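IroE-like serine hydrolase (Shewanella oneidensis, PDB 3GFF) is a putative serine hydrolase of the alpha/beta-hydrolase superfamily that probably cleaves ester bonds. Local coordinates at residues A[115-126]-A[153-162]. Numbering follows the deposited sequence.
Sequences GRFLDFIEKELA and EALRTDRPLF
Helix residues 115-126 run past the end of the helix at 153-156 and the turn that follows it, with Leu118 and Ala154 CA atoms 7.1 Å apart and Glu122 and Leu161 CA atoms 6.7 Å apart. A Schellman motif, with Asp158 at positive phi, ends that second helix, and the next residue, Arg159, points toward 115-126. Its guanidinium lies with one face over Leu118 CB and hands out hydrogen bonds round its rim. Arg159 NH1 reaches Glu122 OE1 at 2.9 Å, in the guanidinium plane and on the anti lone pair of the oxygen. The second oxygen of Glu122, OE2, accepts the backbone Leu161 N at 3.1 Å. Arg159 NH2 donates to the backbone Gly115 O at 3.0 Å, while Arg159 NE is held by Thr157 OG1. Asp119 OD1 adds a second salt bridge from an oblique position, its hydrogen bonds to NH1 and NH2 both weak. Leu161 CD2 presses on Ile121 CG2, a tight 3.5 Å, and on Ala126 CB, a position it reaches because chi1 (178°) swings CG opposite the backbone N. Deeper in, Leu118 CD2 packs on Ala154 CB and meets the edge of the Phe162 ring. Replacing Arg159 with a leucine would probably leave Glu122 and Asp119 without their shared cation and Gly115 O without its side-chain donor. The chemistry thus joins helix 114-132 to the end of helix 146-156 and, chiefly, to the loop leading into strand 164-168, in two layers, charged and apolar, with the two oxygens of Glu122 gripping the Arg159 side chain and the Leu161 backbone N, respectively.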
ATOM      1  N   GLY A 115      17.691   5.940  23.967  1.00 22.70           N
ATOM      2  CA  GLY A 115      19.164   5.904  23.815  1.00 23.19           C
ATOM      3  C   GLY A 115      19.705   4.504  23.860  1.00 23.62           C
ATOM      4  O   GLY A 115      20.467   4.073  22.985  1.00 24.81           O
ATOM      5  N   ARG A 116      19.273   3.789  24.886  1.00 23.91           N
ATOM      6  CA  ARG A 116      19.666   2.410  25.104  1.00 24.05           C
ATOM      7  C   ARG A 116      19.107   1.445  24.078  1.00 21.51           C
ATOM      8  O   ARG A 116      19.786   0.493  23.729  1.00 21.33           O
ATOM      9  CB  ARG A 116      19.329   1.994  26.538  1.00 25.31           C
ATOM     10  CG  ARG A 116      20.228   2.768  27.534  1.00 28.10           C
ATOM     11  CD  ARG A 116      19.552   3.208  28.835  1.00 30.17           C
ATOM     12  NE  ARG A 116      19.549   2.383  30.058  1.00 31.74           N
ATOM     13  CZ  ARG A 116      20.036   1.151  30.257  1.00 32.41           C
ATOM     14  NH1 ARG A 116      20.619   0.403  29.308  1.00 32.70           N
ATOM     15  NH2 ARG A 116      19.910   0.646  31.482  1.00 31.14           N
ATOM     16  N   PHE A 117      17.878   1.661  23.638  1.00 20.75           N
ATOM     17  CA  PHE A 117      17.292   0.850  22.584  1.00 20.38           C
ATOM     18  C   PHE A 117      18.073   1.046  21.257  1.00 21.12           C
ATOM     19  O   PHE A 117      18.304   0.068  20.513  1.00 18.53           O
ATOM     20  CB  PHE A 117      15.791   1.135  22.470  1.00 22.09           C
ATOM     21  CG  PHE A 117      15.129   0.530  21.266  1.00 22.31           C
ATOM     22  CD1 PHE A 117      14.820  -0.806  21.225  1.00 23.92           C
ATOM     23  CD2 PHE A 117      14.781   1.323  20.178  1.00 23.30           C
ATOM     24  CE1 PHE A 117      14.174  -1.348  20.119  1.00 23.20           C
ATOM     25  CE2 PHE A 117      14.160   0.786  19.072  1.00 22.48           C
ATOM     26  CZ  PHE A 117      13.865  -0.542  19.033  1.00 22.81           C
ATOM     27  N   LEU A 118      18.471   2.290  20.949  1.00 21.64           N
ATOM     28  CA  LEU A 118      19.315   2.539  19.783  1.00 22.09           C
ATOM     29  C   LEU A 118      20.673   1.835  19.972  1.00 22.89           C
ATOM     30  O   LEU A 118      21.244   1.277  19.027  1.00 23.21           O
ATOM     31  CB  LEU A 118      19.506   4.042  19.531  1.00 22.89           C
ATOM     32  CG  LEU A 118      18.316   4.712  18.835  1.00 24.21           C
ATOM     33  CD1 LEU A 118      18.314   6.244  19.052  1.00 23.20           C
ATOM     34  CD2 LEU A 118      18.309   4.293  17.320  1.00 22.39           C
ATOM     35  N   ASP A 119      21.203   1.872  21.190  1.00 24.21           N
ATOM     36  CA  ASP A 119      22.464   1.171  21.482  1.00 23.65           C
ATOM     37  C   ASP A 119      22.288  -0.319  21.231  1.00 24.64           C
ATOM     38  O   ASP A 119      23.186  -0.991  20.695  1.00 27.82           O
ATOM     39  CB  ASP A 119      22.891   1.401  22.915  1.00 24.32           C
ATOM     40  CG  ASP A 119      23.383   2.818  23.162  1.00 24.10           C
ATOM     41  OD1 ASP A 119      23.694   3.570  22.216  1.00 22.59           O
ATOM     42  OD2 ASP A 119      23.436   3.182  24.323  1.00 24.69           O
ATOM     43  N   PHE A 120      21.138  -0.850  21.632  1.00 24.74           N
ATOM     44  CA  PHE A 120      20.776  -2.255  21.350  1.00 22.56           C
ATOM     45  C   PHE A 120      20.865  -2.583  19.852  1.00 21.28           C
ATOM     46  O   PHE A 120      21.381  -3.623  19.461  1.00 20.29           O
ATOM     47  CB  PHE A 120      19.389  -2.602  21.910  1.00 21.81           C
ATOM     48  CG  PHE A 120      18.648  -3.678  21.099  1.00 21.41           C
ATOM     49  CD1 PHE A 120      19.054  -5.010  21.122  1.00 21.43           C
ATOM     50  CD2 PHE A 120      17.526  -3.338  20.317  1.00 21.96           C
ATOM     51  CE1 PHE A 120      18.371  -5.999  20.376  1.00 21.30           C
ATOM     52  CE2 PHE A 120      16.852  -4.327  19.529  1.00 20.89           C
ATOM     53  CZ  PHE A 120      17.293  -5.651  19.573  1.00 21.63           C
ATOM     54  N   ILE A 121      20.369  -1.679  19.023  1.00 23.23           N
ATOM     55  CA  ILE A 121      20.401  -1.860  17.576  1.00 23.75           C
ATOM     56  C   ILE A 121      21.850  -1.843  17.068  1.00 23.17           C
ATOM     57  O   ILE A 121      22.267  -2.749  16.358  1.00 23.27           O
ATOM     58  CB  ILE A 121      19.530  -0.807  16.838  1.00 24.52           C
ATOM     59  CG1 ILE A 121      18.047  -1.009  17.178  1.00 24.61           C
ATOM     60  CG2 ILE A 121      19.784  -0.851  15.281  1.00 23.50           C
ATOM     61  CD1 ILE A 121      17.131   0.086  16.657  1.00 24.47           C
ATOM     62  N   GLU A 122      22.626  -0.845  17.474  1.00 22.31           N
ATOM     63  CA  GLU A 122      23.992  -0.714  16.977  1.00 22.28           C
ATOM     64  C   GLU A 122      24.995  -1.667  17.537  1.00 22.74           C
ATOM     65  O   GLU A 122      25.921  -2.065  16.823  1.00 23.15           O
ATOM     66  CB  GLU A 122      24.513   0.719  17.186  1.00 21.24           C
ATOM     67  CG  GLU A 122      23.749   1.727  16.352  1.00 20.71           C
ATOM     68  CD  GLU A 122      24.414   3.068  16.264  1.00 21.05           C
ATOM     69  OE1 GLU A 122      24.328   3.876  17.206  1.00 20.52           O
ATOM     70  OE2 GLU A 122      24.978   3.346  15.204  1.00 21.98           O
ATOM     71  N   LYS A 123      24.838  -2.002  18.818  1.00 22.26           N
ATOM     72  CA  LYS A 123      25.821  -2.806  19.502  1.00 22.99           C
ATOM     73  C   LYS A 123      25.493  -4.297  19.460  1.00 21.56           C
ATOM     74  O   LYS A 123      26.397  -5.101  19.501  1.00 18.28           O
ATOM     75  CB  LYS A 123      26.024  -2.310  20.941  1.00 23.71           C
ATOM     76  CG  LYS A 123      26.493  -0.856  21.033  1.00 23.80           C
ATOM     77  CD  LYS A 123      27.927  -0.671  20.551  1.00 24.35           C
ATOM     78  CE  LYS A 123      28.471   0.759  20.902  1.00 24.67           C
ATOM     79  NZ  LYS A 123      29.905   0.970  20.472  1.00 22.41           N
ATOM     80  N   GLU A 124      24.213  -4.646  19.323  1.00 21.65           N
ATOM     81  CA  GLU A 124      23.805  -6.046  19.302  1.00 21.39           C
ATOM     82  C   GLU A 124      23.053  -6.474  18.051  1.00 22.32           C
ATOM     83  O   GLU A 124      23.538  -7.330  17.296  1.00 23.96           O
ATOM     84  CB  GLU A 124      22.983  -6.338  20.539  1.00 21.93           C
ATOM     85  CG  GLU A 124      23.718  -6.063  21.838  1.00 20.06           C
ATOM     86  CD  GLU A 124      22.858  -6.184  23.077  1.00 20.79           C
ATOM     87  OE1 GLU A 124      21.657  -5.859  23.038  1.00 23.57           O
ATOM     88  OE2 GLU A 124      23.381  -6.568  24.123  1.00 20.44           O
ATOM     89  N   LEU A 125      21.898  -5.877  17.780  1.00 22.49           N
ATOM     90  CA  LEU A 125      21.107  -6.322  16.630  1.00 23.20           C
ATOM     91  C   LEU A 125      21.809  -6.167  15.242  1.00 22.86           C
ATOM     92  O   LEU A 125      21.979  -7.163  14.530  1.00 22.09           O
ATOM     93  CB  LEU A 125      19.714  -5.687  16.637  1.00 22.91           C
ATOM     94  CG  LEU A 125      18.717  -6.204  15.570  1.00 23.88           C
ATOM     95  CD1 LEU A 125      18.378  -7.676  15.730  1.00 22.07           C
ATOM     96  CD2 LEU A 125      17.431  -5.363  15.559  1.00 22.60           C
ATOM     97  N   ALA A 126      22.223  -4.965  14.857  1.00 21.45           N
ATOM     98  CA  ALA A 126      22.825  -4.818  13.528  1.00 23.07           C
ATOM     99  C   ALA A 126      24.086  -5.715  13.310  1.00 23.86           C
ATOM    100  O   ALA A 126      24.206  -6.421  12.303  1.00 24.80           O
ATOM    101  CB  ALA A 126      23.070  -3.322  13.163  1.00 22.21           C
ATOM    102  N   GLU A 153      15.691  10.810  17.320  1.00 22.79           N
ATOM    103  CA  GLU A 153      16.790  10.703  18.284  1.00 23.26           C
ATOM    104  C   GLU A 153      18.076  10.113  17.640  1.00 23.58           C
ATOM    105  O   GLU A 153      19.184  10.559  17.895  1.00 24.96           O
ATOM    106  CB  GLU A 153      16.308   9.906  19.494  1.00 23.50           C
ATOM    107  CG  GLU A 153      17.247   9.884  20.676  1.00 23.07           C
ATOM    108  CD  GLU A 153      17.478  11.254  21.300  1.00 23.48           C
ATOM    109  OE1 GLU A 153      16.877  12.274  20.854  1.00 23.93           O
ATOM    110  OE2 GLU A 153      18.275  11.303  22.228  1.00 22.41           O
ATOM    111  N   ALA A 154      17.911   9.140  16.758  1.00 24.67           N
ATOM    112  CA  ALA A 154      19.024   8.564  16.011  1.00 23.90           C
ATOM    113  C   ALA A 154      19.690   9.701  15.229  1.00 23.98           C
ATOM    114  O   ALA A 154      20.904   9.874  15.309  1.00 23.43           O
ATOM    115  CB  ALA A 154      18.526   7.441  15.067  1.00 22.65           C
ATOM    116  N   LEU A 155      18.884  10.496  14.516  1.00 24.45           N
ATOM    117  CA  LEU A 155      19.393  11.659  13.801  1.00 24.84           C
ATOM    118  C   LEU A 155      19.973  12.633  14.821  1.00 24.98           C
ATOM    119  O   LEU A 155      21.143  12.987  14.738  1.00 26.07           O
ATOM    120  CB  LEU A 155      18.301  12.310  12.914  1.00 25.21           C
ATOM    121  CG  LEU A 155      18.643  13.437  11.901  1.00 25.84           C
ATOM    122  CD1 LEU A 155      19.461  12.951  10.711  1.00 25.39           C
ATOM    123  CD2 LEU A 155      17.331  14.133  11.366  1.00 25.84           C
ATOM    124  N   ARG A 156      19.200  12.982  15.846  1.00 25.40           N
ATOM    125  CA  ARG A 156      19.662  13.952  16.840  1.00 25.03           C
ATOM    126  C   ARG A 156      21.020  13.626  17.471  1.00 25.80           C
ATOM    127  O   ARG A 156      21.833  14.542  17.714  1.00 27.35           O
ATOM    128  CB  ARG A 156      18.637  14.155  17.978  1.00 24.61           C
ATOM    129  CG  ARG A 156      18.907  15.448  18.778  1.00 24.73           C
ATOM    130  CD  ARG A 156      18.070  15.544  20.067  1.00 24.91           C
ATOM    131  NE  ARG A 156      18.580  14.621  21.070  1.00 25.44           N
ATOM    132  CZ  ARG A 156      19.556  14.886  21.939  1.00 25.74           C
ATOM    133  NH1 ARG A 156      20.132  16.081  21.992  1.00 26.54           N
ATOM    134  NH2 ARG A 156      19.938  13.948  22.798  1.00 25.71           N
ATOM    135  N   THR A 157      21.263  12.343  17.741  1.00 24.94           N
ATOM    136  CA  THR A 157      22.498  11.905  18.404  1.00 23.79           C
ATOM    137  C   THR A 157      23.580  11.310  17.467  1.00 23.80           C
ATOM    138  O   THR A 157      24.471  10.580  17.903  1.00 23.62           O
ATOM    139  CB  THR A 157      22.134  10.916  19.523  1.00 23.96           C
ATOM    140  OG1 THR A 157      21.480   9.772  18.962  1.00 22.75           O
ATOM    141  CG2 THR A 157      21.185  11.588  20.489  1.00 23.84           C
ATOM    142  N   ASP A 158      23.475  11.635  16.182  1.00 25.05           N
ATOM    143  CA  ASP A 158      24.443  11.277  15.143  1.00 25.03           C
ATOM    144  C   ASP A 158      24.816   9.796  15.051  1.00 25.02           C
ATOM    145  O   ASP A 158      25.949   9.474  14.755  1.00 23.51           O
ATOM    146  CB  ASP A 158      25.668  12.169  15.312  1.00 25.76           C
ATOM    147  CG  ASP A 158      25.288  13.649  15.329  1.00 25.85           C
ATOM    148  OD1 ASP A 158      24.107  13.926  15.079  1.00 26.52           O
ATOM    149  OD2 ASP A 158      26.141  14.515  15.586  1.00 25.76           O
ATOM    150  N   ARG A 159      23.840   8.907  15.240  1.00 24.12           N
ATOM    151  CA  ARG A 159      24.135   7.471  15.221  1.00 24.42           C
ATOM    152  C   ARG A 159      24.662   7.138  13.840  1.00 23.77           C
ATOM    153  O   ARG A 159      24.001   7.450  12.851  1.00 23.24           O
ATOM    154  CB  ARG A 159      22.899   6.606  15.535  1.00 24.04           C
ATOM    155  CG  ARG A 159      22.240   6.927  16.858  1.00 24.59           C
ATOM    156  CD  ARG A 159      23.272   7.062  17.987  1.00 24.11           C
ATOM    157  NE  ARG A 159      22.638   7.011  19.299  1.00 24.28           N
ATOM    158  CZ  ARG A 159      22.498   5.903  20.043  1.00 25.06           C
ATOM    159  NH1 ARG A 159      22.933   4.725  19.623  1.00 24.31           N
ATOM    160  NH2 ARG A 159      21.929   5.981  21.239  1.00 24.04           N
ATOM    161  N   PRO A 160      25.869   6.541  13.773  1.00 23.73           N
ATOM    162  CA  PRO A 160      26.525   6.244  12.488  1.00 23.05           C
ATOM    163  C   PRO A 160      25.966   5.113  11.614  1.00 22.47           C
ATOM    164  O   PRO A 160      26.233   5.100  10.424  1.00 22.31           O
ATOM    165  CB  PRO A 160      27.991   5.998  12.905  1.00 23.69           C
ATOM    166  CG  PRO A 160      27.923   5.547  14.294  1.00 23.40           C
ATOM    167  CD  PRO A 160      26.738   6.211  14.925  1.00 24.01           C
ATOM    168  N   LEU A 161      25.190   4.202  12.198  1.00 23.25           N
ATOM    169  CA  LEU A 161      24.624   3.058  11.503  1.00 23.60           C
ATOM    170  C   LEU A 161      23.680   3.414  10.335  1.00 24.82           C
ATOM    171  O   LEU A 161      23.733   2.774   9.268  1.00 22.09           O
ATOM    172  CB  LEU A 161      23.807   2.209  12.490  1.00 22.90           C
ATOM    173  CG  LEU A 161      23.082   0.966  11.956  1.00 22.29           C
ATOM    174  CD1 LEU A 161      24.110  -0.066  11.410  1.00 23.10           C
ATOM    175  CD2 LEU A 161      22.170   0.294  12.996  1.00 22.00           C
ATOM    176  N   PHE A 162      22.802   4.399  10.565  1.00 23.63           N
ATOM    177  CA  PHE A 162      21.747   4.719   9.608  1.00 24.84           C
ATOM    178  C   PHE A 162      22.076   5.937   8.736  1.00 23.95           C
ATOM    179  O   PHE A 162      22.554   6.921   9.247  1.00 23.63           O
ATOM    180  CB  PHE A 162      20.410   5.027  10.322  1.00 25.36           C
ATOM    181  CG  PHE A 162      19.891   3.931  11.197  1.00 25.69           C
ATOM    182  CD1 PHE A 162      19.345   2.792  10.654  1.00 26.08           C
ATOM    183  CD2 PHE A 162      19.894   4.062  12.582  1.00 27.12           C
ATOM    184  CE1 PHE A 162      18.826   1.771  11.476  1.00 26.71           C
ATOM    185  CE2 PHE A 162      19.379   3.040  13.409  1.00 26.20           C
ATOM    186  CZ  PHE A 162      18.851   1.905  12.843  1.00 26.33           C
TER